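PDB 6V55: adhesion G-protein coupled receptor G6 from Danio rerio, which is a cell-surface adhesion receptor whose calcium-binding extracellular region probably takes part in cell adhesion and in the signalling that controls myelination. Local coordinates for residues A[23-28]-A[95-100]; A[17-22]-A[29-34]; A[354-359]-A[397-402]. One frame throughout, in Å; residues are numbered along the deposited sequence.

Contact 1: residues A[23-28]-A[95-100]; sequences NDYPPS and FNSDFS. With CA (calcium ion), chain C.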
loop_
_atom_site.group_PDB
_atom_site.type_symbol
_atom_site.label_atom_id
_atom_site.label_comp_id
_atom_site.label_asym_id
_atom_site.label_seq_id
_atom_site.Cartn_x
_atom_site.Cartn_y
_atom_site.Cartn_z
ATOM N N ASN A 23 -6.201 -13.175 7.255
ATOM C CA ASN A 23 -6.946 -12.546 8.341
ATOM C C ASN A 23 -6.817 -11.033 8.193
ATOM O O ASN A 23 -6.185 -10.532 7.258
ATOM C CB ASN A 23 -6.446 -13.015 9.708
ATOM C CG ASN A 23 -6.253 -14.526 9.785
ATOM O OD1 ASN A 23 -5.128 -15.008 9.974
ATOM N ND2 ASN A 23 -7.351 -15.279 9.666
ATOM N N ASP A 24 -7.393 -10.278 9.122
ATOM C CA ASP A 24 -7.401 -8.833 8.973
ATOM C C ASP A 24 -6.035 -8.240 9.291
ATOM O O ASP A 24 -5.286 -8.749 10.136
ATOM C CB ASP A 24 -8.439 -8.172 9.882
ATOM C CG ASP A 24 -9.874 -8.590 9.580
ATOM O OD1 ASP A 24 -10.710 -8.261 10.449
ATOM O OD2 ASP A 24 -10.178 -9.211 8.518
ATOM N N TYR A 25 -5.723 -7.140 8.600
ATOM C CA TYR A 25 -4.507 -6.398 8.871
ATOM C C TYR A 25 -4.595 -5.732 10.244
ATOM O O TYR A 25 -5.689 -5.567 10.788
ATOM C CB TYR A 25 -4.250 -5.374 7.763
ATOM C CG TYR A 25 -5.396 -4.506 7.286
ATOM C CD1 TYR A 25 -5.815 -3.400 8.013
ATOM C CD2 TYR A 25 -5.987 -4.739 6.057
ATOM C CE1 TYR A 25 -6.843 -2.586 7.554
ATOM C CE2 TYR A 25 -7.009 -3.938 5.584
ATOM C CZ TYR A 25 -7.425 -2.854 6.337
ATOM O OH TYR A 25 -8.439 -2.038 5.875
ATOM N N PRO A 26 -3.463 -5.405 10.867
ATOM C CA PRO A 26 -3.533 -4.675 12.129
ATOM C C PRO A 26 -3.841 -3.214 11.852
ATOM O O PRO A 26 -3.718 -2.763 10.702
ATOM C CB PRO A 26 -2.129 -4.882 12.732
ATOM C CG PRO A 26 -1.552 -6.064 11.975
ATOM C CD PRO A 26 -2.090 -5.894 10.614
ATOM N N PRO A 27 -4.292 -2.448 12.844
ATOM C CA PRO A 27 -4.392 -1.000 12.655
ATOM C C PRO A 27 -3.017 -0.343 12.572
ATOM O O PRO A 27 -1.990 -0.957 12.885
ATOM C CB PRO A 27 -5.134 -0.521 13.906
ATOM C CG PRO A 27 -5.577 -1.705 14.631
ATOM C CD PRO A 27 -4.771 -2.854 14.176
ATOM N N SER A 28 -3.029 0.928 12.121
ATOM C CA SER A 28 -1.888 1.854 12.152
ATOM C C SER A 28 -0.655 1.339 11.412
ATOM O O SER A 28 0.487 1.562 11.820
ATOM C CB SER A 28 -1.549 2.229 13.578
ATOM O OG SER A 28 -2.757 2.382 14.278
ATOM N N PHE A 95 0.803 1.069 1.780
ATOM C CA PHE A 95 -0.435 0.721 2.463
ATOM C C PHE A 95 -0.413 1.375 3.833
ATOM O O PHE A 95 0.578 1.260 4.562
ATOM C CB PHE A 95 -0.599 -0.794 2.579
ATOM C CG PHE A 95 -1.713 -1.236 3.513
ATOM C CD1 PHE A 95 -3.031 -0.806 3.333
ATOM C CD2 PHE A 95 -1.441 -2.109 4.563
ATOM C CE1 PHE A 95 -4.059 -1.242 4.193
ATOM C CE2 PHE A 95 -2.463 -2.554 5.417
ATOM C CZ PHE A 95 -3.775 -2.117 5.233
ATOM N N ASN A 96 -1.501 2.074 4.168
ATOM C CA ASN A 96 -1.674 2.731 5.462
ATOM C C ASN A 96 -3.070 2.436 5.998
ATOM O O ASN A 96 -4.059 2.569 5.266
ATOM C CB ASN A 96 -1.461 4.231 5.334
ATOM C CG ASN A 96 -0.053 4.569 4.955
ATOM O OD1 ASN A 96 0.877 4.406 5.758
ATOM N ND2 ASN A 96 0.132 5.035 3.730
ATOM N N SER A 97 -3.151 1.996 7.251
ATOM C CA SER A 97 -4.434 1.771 7.896
ATOM C C SER A 97 -4.513 2.746 9.057
ATOM O O SER A 97 -3.483 3.180 9.573
ATOM C CB SER A 97 -4.583 0.342 8.424
ATOM O OG SER A 97 -3.446 0.010 9.212
ATOM N N ASP A 98 -5.726 3.088 9.483
ATOM C CA ASP A 98 -5.794 4.004 10.604
ATOM C C ASP A 98 -5.998 3.181 11.876
ATOM O O ASP A 98 -5.642 2.003 11.898
ATOM C CB ASP A 98 -6.845 5.106 10.381
ATOM C CG ASP A 98 -8.268 4.587 10.106
ATOM O OD1 ASP A 98 -9.108 5.415 9.692
ATOM O OD2 ASP A 98 -8.616 3.416 10.324
ATOM N N PHE A 99 -6.597 3.775 12.917
ATOM C CA PHE A 99 -6.681 3.204 14.263
ATOM C C PHE A 99 -7.834 2.228 14.464
ATOM O O PHE A 99 -7.857 1.563 15.501
ATOM C CB PHE A 99 -6.804 4.316 15.324
ATOM C CG PHE A 99 -7.830 5.382 14.992
ATOM C CD1 PHE A 99 -9.165 5.228 15.377
ATOM C CD2 PHE A 99 -7.465 6.543 14.314
ATOM C CE1 PHE A 99 -10.121 6.197 15.066
ATOM C CE2 PHE A 99 -8.414 7.505 13.999
ATOM C CZ PHE A 99 -9.749 7.324 14.381
ATOM N N SER A 100 -8.797 2.134 13.546
ATOM C CA SER A 100 -9.971 1.305 13.812
ATOM C C SER A 100 -10.577 0.842 12.494
ATOM O O SER A 100 -10.331 1.443 11.454
ATOM C CB SER A 100 -11.027 2.070 14.604
ATOM O OG SER A 100 -11.689 2.954 13.719
HETATM CA CA CA C . -8.921 1.090 9.469
HETATM O O HOH W 1 -6.952 0.082 10.756
#

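Contact 2: residues A[17-22]-A[29-34]; sequences TSPCYP and QSCNWT. With NAG (2-acetamido-2-deoxy-beta-D-glucopyranose), chain E.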
loop_
_atom_site.group_PDB
_atom_site.type_symbol
_atom_site.label_atom_id
_atom_site.label_comp_id
_atom_site.label_asym_id
_atom_site.label_seq_id
_atom_site.Cartn_x
_atom_site.Cartn_y
_atom_site.Cartn_z
ATOM N N THR A 17 1.842 -9.980 0.569
ATOM C CA THR A 17 0.514 -9.709 1.089
ATOM C C THR A 17 0.586 -8.585 2.109
ATOM O O THR A 17 1.653 -8.262 2.643
ATOM C CB THR A 17 -0.122 -10.934 1.755
ATOM O OG1 THR A 17 0.447 -11.126 3.051
ATOM C CG2 THR A 17 0.058 -12.210 0.951
ATOM N N SER A 18 -0.590 -8.018 2.406
ATOM C CA SER A 18 -0.763 -7.145 3.566
ATOM C C SER A 18 -0.528 -7.966 4.839
ATOM O O SER A 18 -0.703 -9.190 4.809
ATOM C CB SER A 18 -2.180 -6.571 3.573
ATOM O OG SER A 18 -3.143 -7.608 3.730
ATOM N N PRO A 19 -0.082 -7.331 5.942
ATOM C CA PRO A 19 0.241 -8.093 7.167
ATOM C C PRO A 19 -0.967 -8.824 7.731
ATOM O O PRO A 19 -2.087 -8.316 7.660
ATOM C CB PRO A 19 0.754 -7.017 8.135
ATOM C CG PRO A 19 0.443 -5.683 7.475
ATOM C CD PRO A 19 0.458 -5.959 6.020
ATOM N N CYS A 20 -0.731 -10.101 8.073
ATOM C CA CYS A 20 -1.681 -11.072 8.625
ATOM C C CYS A 20 -2.737 -11.556 7.623
ATOM O O CYS A 20 -3.691 -12.220 8.049
ATOM C CB CYS A 20 -2.379 -10.566 9.902
ATOM S SG CYS A 20 -1.309 -9.699 11.075
ATOM N N TYR A 21 -2.583 -11.268 6.314
ATOM C CA TYR A 21 -3.471 -11.830 5.281
ATOM C C TYR A 21 -3.337 -13.352 5.261
ATOM O O TYR A 21 -2.220 -13.868 5.341
ATOM C CB TYR A 21 -3.124 -11.248 3.886
ATOM C CG TYR A 21 -3.907 -11.792 2.680
ATOM C CD1 TYR A 21 -5.108 -11.198 2.273
ATOM C CD2 TYR A 21 -3.455 -12.910 1.954
ATOM C CE1 TYR A 21 -5.836 -11.711 1.189
ATOM C CE2 TYR A 21 -4.181 -13.431 0.906
ATOM C CZ TYR A 21 -5.359 -12.824 0.521
ATOM O OH TYR A 21 -6.037 -13.354 -0.555
ATOM N N PRO A 22 -4.454 -14.103 5.124
ATOM C CA PRO A 22 -5.856 -13.719 4.850
ATOM C C PRO A 22 -6.739 -13.290 6.037
ATOM O O PRO A 22 -7.919 -13.016 5.802
ATOM C CB PRO A 22 -6.435 -14.981 4.191
ATOM C CG PRO A 22 -5.652 -16.096 4.760
ATOM C CD PRO A 22 -4.262 -15.563 5.057
ATOM N N GLN A 29 -0.894 0.649 10.315
ATOM C CA GLN A 29 0.177 0.117 9.503
ATOM C C GLN A 29 0.793 1.212 8.660
ATOM O O GLN A 29 0.134 2.200 8.310
ATOM C CB GLN A 29 -0.359 -0.972 8.588
ATOM C CG GLN A 29 -0.805 -2.189 9.296
ATOM C CD GLN A 29 0.267 -2.726 10.193
ATOM O OE1 GLN A 29 1.307 -3.214 9.734
ATOM N NE2 GLN A 29 0.035 -2.630 11.486
ATOM N N SER A 30 2.061 1.018 8.304
ATOM C CA SER A 30 2.642 1.840 7.251
ATOM C C SER A 30 3.668 0.999 6.508
ATOM O O SER A 30 4.739 0.703 7.045
ATOM C CB SER A 30 3.271 3.101 7.801
ATOM O OG SER A 30 4.230 3.548 6.861
ATOM N N CYS A 31 3.348 0.651 5.267
ATOM C CA CYS A 31 4.112 -0.300 4.491
ATOM C C CYS A 31 4.623 0.359 3.211
ATOM O O CYS A 31 3.977 1.255 2.662
ATOM C CB CYS A 31 3.233 -1.496 4.178
ATOM S SG CYS A 31 2.589 -2.435 5.607
ATOM N N ASN A 32 5.799 -0.094 2.734
ATOM C CA ASN A 32 6.477 0.427 1.528
ATOM C C ASN A 32 7.162 -0.799 0.930
ATOM O O ASN A 32 8.324 -1.089 1.229
ATOM C CB ASN A 32 7.462 1.569 1.846
ATOM C CG ASN A 32 8.314 2.059 0.625
ATOM O OD1 ASN A 32 8.086 1.689 -0.515
ATOM N ND2 ASN A 32 9.284 2.943 0.896
ATOM N N TRP A 33 6.440 -1.494 0.065
ATOM C CA TRP A 33 7.029 -2.482 -0.823
ATOM C C TRP A 33 7.507 -1.773 -2.084
ATOM O O TRP A 33 6.688 -1.353 -2.908
ATOM C CB TRP A 33 5.999 -3.534 -1.177
ATOM C CG TRP A 33 5.431 -4.273 -0.016
ATOM C CD1 TRP A 33 5.988 -5.335 0.626
ATOM C CD2 TRP A 33 4.160 -4.053 0.602
ATOM N NE1 TRP A 33 5.156 -5.777 1.620
ATOM C CE2 TRP A 33 4.027 -5.006 1.624
ATOM C CE3 TRP A 33 3.125 -3.139 0.393
ATOM C CZ2 TRP A 33 2.915 -5.067 2.431
ATOM C CZ3 TRP A 33 2.017 -3.207 1.205
ATOM C CH2 TRP A 33 1.920 -4.163 2.199
ATOM N N THR A 34 8.819 -1.640 -2.251
ATOM C CA THR A 34 9.383 -1.110 -3.488
ATOM C C THR A 34 9.864 -2.281 -4.345
ATOM O O THR A 34 10.649 -3.113 -3.893
ATOM C CB THR A 34 10.506 -0.115 -3.186
ATOM O OG1 THR A 34 9.927 1.151 -2.841
ATOM C CG2 THR A 34 11.420 0.092 -4.381
HETATM C C1 NAG E . 10.184 3.499 -0.112
HETATM C C2 NAG E . 10.619 4.964 0.124
HETATM C C3 NAG E . 11.682 5.382 -0.902
HETATM C C4 NAG E . 12.876 4.437 -0.865
HETATM C C5 NAG E . 12.410 2.999 -1.111
HETATM C C6 NAG E . 13.522 1.999 -0.927
HETATM C C7 NAG E . 8.710 6.135 1.142
HETATM C C8 NAG E . 7.661 7.191 0.941
HETATM N N2 NAG E . 9.502 5.896 0.094
HETATM O O3 NAG E . 12.115 6.719 -0.657
HETATM O O4 NAG E . 13.831 4.827 -1.852
HETATM O O5 NAG E . 11.381 2.630 -0.171
HETATM O O6 NAG E . 13.624 1.593 0.432
HETATM O O7 NAG E . 8.829 5.523 2.204
#

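Contact 3: residues A[354-359]-A[397-402]; sequences EQTPDR and TTTRQI. Unlike the reference sequence in segment 397-402: Ile402 (reference Thr).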
loop_
_atom_site.group_PDB
_atom_site.type_symbol
_atom_site.label_atom_id
_atom_site.label_comp_id
_atom_site.label_asym_id
_atom_site.label_seq_id
_atom_site.Cartn_x
_atom_site.Cartn_y
_atom_site.Cartn_z
ATOM N N GLU A 354 24.913 46.074 -14.819
ATOM C CA GLU A 354 25.945 47.066 -15.099
ATOM C C GLU A 354 25.456 48.491 -14.913
ATOM O O GLU A 354 26.270 49.421 -14.949
ATOM C CB GLU A 354 26.490 46.876 -16.503
ATOM C CG GLU A 354 27.623 45.887 -16.521
ATOM C CD GLU A 354 27.975 45.447 -17.915
ATOM O OE1 GLU A 354 29.184 45.498 -18.259
ATOM O OE2 GLU A 354 27.042 45.045 -18.654
ATOM N N GLN A 355 24.153 48.665 -14.673
ATOM C CA GLN A 355 23.538 49.958 -14.414
ATOM C C GLN A 355 22.851 49.940 -13.056
ATOM O O GLN A 355 21.633 50.159 -12.969
ATOM C CB GLN A 355 22.541 50.283 -15.525
ATOM C CG GLN A 355 23.190 50.428 -16.882
ATOM C CD GLN A 355 22.209 50.206 -17.998
ATOM O OE1 GLN A 355 20.997 50.342 -17.798
ATOM N NE2 GLN A 355 22.717 49.847 -19.184
ATOM N N THR A 356 23.622 49.620 -12.008
ATOM C CA THR A 356 23.075 49.523 -10.650
ATOM C C THR A 356 22.474 50.806 -10.063
ATOM O O THR A 356 21.376 50.697 -9.475
ATOM C CB THR A 356 24.131 48.922 -9.709
ATOM O OG1 THR A 356 24.806 47.813 -10.335
ATOM C CG2 THR A 356 23.516 48.468 -8.419
ATOM N N PRO A 357 23.057 52.022 -10.207
ATOM C CA PRO A 357 22.393 53.200 -9.631
ATOM C C PRO A 357 21.174 53.720 -10.367
ATOM O O PRO A 357 20.501 54.631 -9.855
ATOM C CB PRO A 357 23.501 54.233 -9.668
ATOM C CG PRO A 357 24.268 53.887 -10.789
ATOM C CD PRO A 357 24.421 52.459 -10.631
ATOM N N ASP A 358 20.860 53.185 -11.529
ATOM C CA ASP A 358 19.800 53.773 -12.339
ATOM C C ASP A 358 18.468 53.134 -11.947
ATOM O O ASP A 358 17.647 53.760 -11.279
ATOM C CB ASP A 358 20.162 53.619 -13.815
ATOM C CG ASP A 358 21.567 54.182 -14.121
ATOM O OD1 ASP A 358 21.785 55.393 -13.884
ATOM O OD2 ASP A 358 22.467 53.430 -14.562
ATOM N N ARG A 359 18.304 51.857 -12.280
ATOM C CA ARG A 359 17.032 51.157 -12.211
ATOM C C ARG A 359 16.917 50.316 -10.947
ATOM O O ARG A 359 17.848 50.204 -10.142
ATOM C CB ARG A 359 16.874 50.255 -13.433
ATOM C CG ARG A 359 17.824 49.071 -13.409
ATOM C CD ARG A 359 18.082 48.582 -14.806
ATOM N NE ARG A 359 19.232 47.696 -14.865
ATOM C CZ ARG A 359 19.757 47.245 -15.999
ATOM N NH1 ARG A 359 19.237 47.603 -17.171
ATOM N NH2 ARG A 359 20.809 46.434 -15.976
ATOM N N THR A 397 30.016 50.453 -10.275
ATOM C CA THR A 397 28.634 50.502 -10.713
ATOM C C THR A 397 28.169 49.171 -11.334
ATOM O O THR A 397 27.016 49.075 -11.788
ATOM C CB THR A 397 28.496 51.711 -11.661
ATOM O OG1 THR A 397 27.298 51.656 -12.375
ATOM C CG2 THR A 397 29.631 51.739 -12.679
ATOM N N THR A 398 28.998 48.114 -11.266
ATOM C CA THR A 398 28.592 46.769 -11.674
ATOM C C THR A 398 28.458 45.883 -10.443
ATOM O O THR A 398 29.450 45.621 -9.750
ATOM C CB THR A 398 29.561 46.132 -12.668
ATOM O OG1 THR A 398 29.492 46.827 -13.918
ATOM C CG2 THR A 398 29.139 44.669 -12.915
ATOM N N THR A 399 27.229 45.436 -10.179
ATOM C CA THR A 399 26.939 44.474 -9.127
ATOM C C THR A 399 26.552 43.118 -9.698
ATOM O O THR A 399 25.905 43.022 -10.745
ATOM C CB THR A 399 25.791 44.914 -8.231
ATOM O OG1 THR A 399 24.661 45.259 -9.055
ATOM C CG2 THR A 399 26.204 46.075 -7.458
ATOM N N ARG A 400 26.926 42.082 -8.948
ATOM C CA ARG A 400 26.346 40.754 -9.033
ATOM C C ARG A 400 25.268 40.663 -7.972
ATOM O O ARG A 400 25.542 40.890 -6.791
ATOM C CB ARG A 400 27.395 39.678 -8.797
ATOM C CG ARG A 400 26.804 38.282 -8.897
ATOM C CD ARG A 400 27.826 37.174 -8.583
ATOM N NE ARG A 400 29.200 37.505 -8.972
ATOM C CZ ARG A 400 29.685 37.422 -10.216
ATOM N NH1 ARG A 400 28.906 37.035 -11.224
ATOM N NH2 ARG A 400 30.953 37.746 -10.460
ATOM N N GLN A 401 24.052 40.330 -8.386
ATOM C CA GLN A 401 22.890 40.329 -7.507
ATOM C C GLN A 401 22.304 38.926 -7.497
ATOM O O GLN A 401 22.218 38.291 -8.549
ATOM C CB GLN A 401 21.851 41.358 -7.981
ATOM C CG GLN A 401 22.364 42.806 -8.034
ATOM C CD GLN A 401 21.302 43.790 -8.501
ATOM O OE1 GLN A 401 20.115 43.469 -8.512
ATOM N NE2 GLN A 401 21.721 44.991 -8.890
ATOM N N ILE A 402 21.931 38.426 -6.318
ATOM C CA ILE A 402 21.357 37.094 -6.186
ATOM C C ILE A 402 19.924 37.258 -5.707
ATOM O O ILE A 402 19.678 37.881 -4.666
ATOM C CB ILE A 402 22.170 36.191 -5.246
ATOM C CG1 ILE A 402 23.604 36.082 -5.754
ATOM C CG2 ILE A 402 21.562 34.812 -5.205
ATOM C CD1 ILE A 402 24.484 35.091 -5.027
HETATM O O HOH W 2 29.005 49.350 -14.810
#

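Contact 1: residues A[23-28]-A[95-100]
Here the loop leading to strand 30-36 of the CUB domain meets the end of strand 90-96 beside the calcium site. Tyr25 makes the first contact. Its CG sits between the backbone N and the carbonyl carbon, chi1 46°, and its ring lies against Phe95. The pair is edge-to-face, with planes at 73°. CZ of Phe95 stands over the centre of the phenol ring, 3.5 Å from Tyr25 CD2. Ser97 CB touches the same ring at CE1. The hydroxyl of Tyr25 bonds to Asp61, a calcium ligand, so this tyrosine is second shell to the metal. An alanine here removes the ring under Phe95 CZ and the hydroxyl bonded to Asp61, and would probably loosen both the packing and the placing of that calcium ligand. At Pro26 the contact turns polar. Ser97 OG donates to the Pro26 O lone pair, in the carbonyl plane, at 3.2 Å. The same OG takes the N-H of Gln29, so one small hydroxyl ties down two points of the loop. Pro27 then lays its CB 3.3 Å from Asp98 O. Ser28 N donates to Asp98 O at 2.8 Å, from above the carbonyl plane. Asp98 O also accepts from a water bound to the calcium, so the loop backbone reaches the metal's surroundings through one carbonyl. Glu53, Asp61 and Val101 belong to the same site, and Lys477 forms a salt bridge with Asp98 OD1. Asp98 OD2 binds the calcium ion at 2.5 Å, as does Ser100 O.

Contact 2: residues A[17-22]-A[29-34]
Pro19 and Trp33 bury the most surface in this contact, and Gln29 comes next. CB of Pro19 points toward the strand. Pro19 CG meets Gln29 OE1 tip to tip at 3.5 Å. Gln29 reaches this position through a chain bent at chi2, -53°. Its amide nitrogen bonds to Pro27 O, which fixes the rotation of the amide and leaves OE1 on the proline side. Pro19 CD lies 4.1 Å from Cys31 SG, which forms the disulfide with Cys5. The same CD approaches the indole of Trp33 at its edge, near the ring plane. Both segments belong to the CUB domain, a beta sandwich. Trp33 projects from strand 30-36 of one sheet toward the end of strand 13-17 in the other. Trp33 CZ2 is 3.4 Å from Thr17 O. Cys31 CB sits over one face of the indole, offset toward the rim, and the rings of Phe16 and Phe106 pack around it. Pro19 is held in place by a type II beta turn from Ser18 to Tyr21. Ser18 O accepts from Tyr21 N at 3.2 Å and also from Thr17 OG1 at 2.9 Å. Asn32, next to Trp33, carries an N-linked glycan through ND2. Thr34 OG1 donates to a lone pair of Asn32 OD1 at 3.0 Å.

Contact 3: residues A[354-359]-A[397-402]
Thr356 forms the tight centre of this contact. Its OG1 lies anti to the carbonyl carbon, chi1 -43°, and points into the backbone of 397-399. Thr356 OG1 donates to Thr397 O at 2.9 Å, from above the carbonyl plane. Thr356 OG1 accepts from Thr399 OG1, also at 2.9 Å, and weakly from Thr399 N. The backbone N of Thr356 adds a weak bond to Thr397 O, so the carbonyl is gripped from two atoms of one residue. The two threonine side chains cross obliquely, with CG2 of Thr356 3.7 Å from CG2 of Thr399. Gln401 extends the network: its NE2 donates to Thr399 OG1 at 3.0 Å, almost in its own amide plane, while its OE1 accepts from Tyr403. In this way the hydroxyl of Thr399 takes one bond and gives one. Both segments lie in the SEA domain. The loop between strand 342-353 and helix 361-374 folds over the start of strand 399-410, the neighbour of 342-353 in an antiparallel sheet. The outer side is looser. Glu354 and Thr398 run side by side, pointing the same way, and Glu354 CG passes 3.3 Å from Thr398 OG1. The extended Glu354 chain is exposed. A water bridges this side: it donates to Glu354 O at 2.7 Å and is hydrogen-bonded to Thr398 OG1. Exposed Pro357 crosses Thr397 at about a right angle and touches Thr397 OG1 with CD, at 3.5 Å.

From the N terminus, contact 2 comes first. It closes the short loop that leaves strand 13-17 and returns on strand 30-36. Segment 23-28 lies inside that loop and pairs with 95-100, so contacts 1 and 2 cross along the chain. They also touch: Phe95 O reaches Cys31 N, where strands 90-96 and 30-36 are neighbours in one sheet. Together they tie one loop of the CUB domain to both the sandwich interior and the calcium side. Contact 3 follows in series, within the SEA domain. Its centre is about 60 Å from that of contact 1. It closes the part of the chain that holds helix 361-374 and strand 380-392.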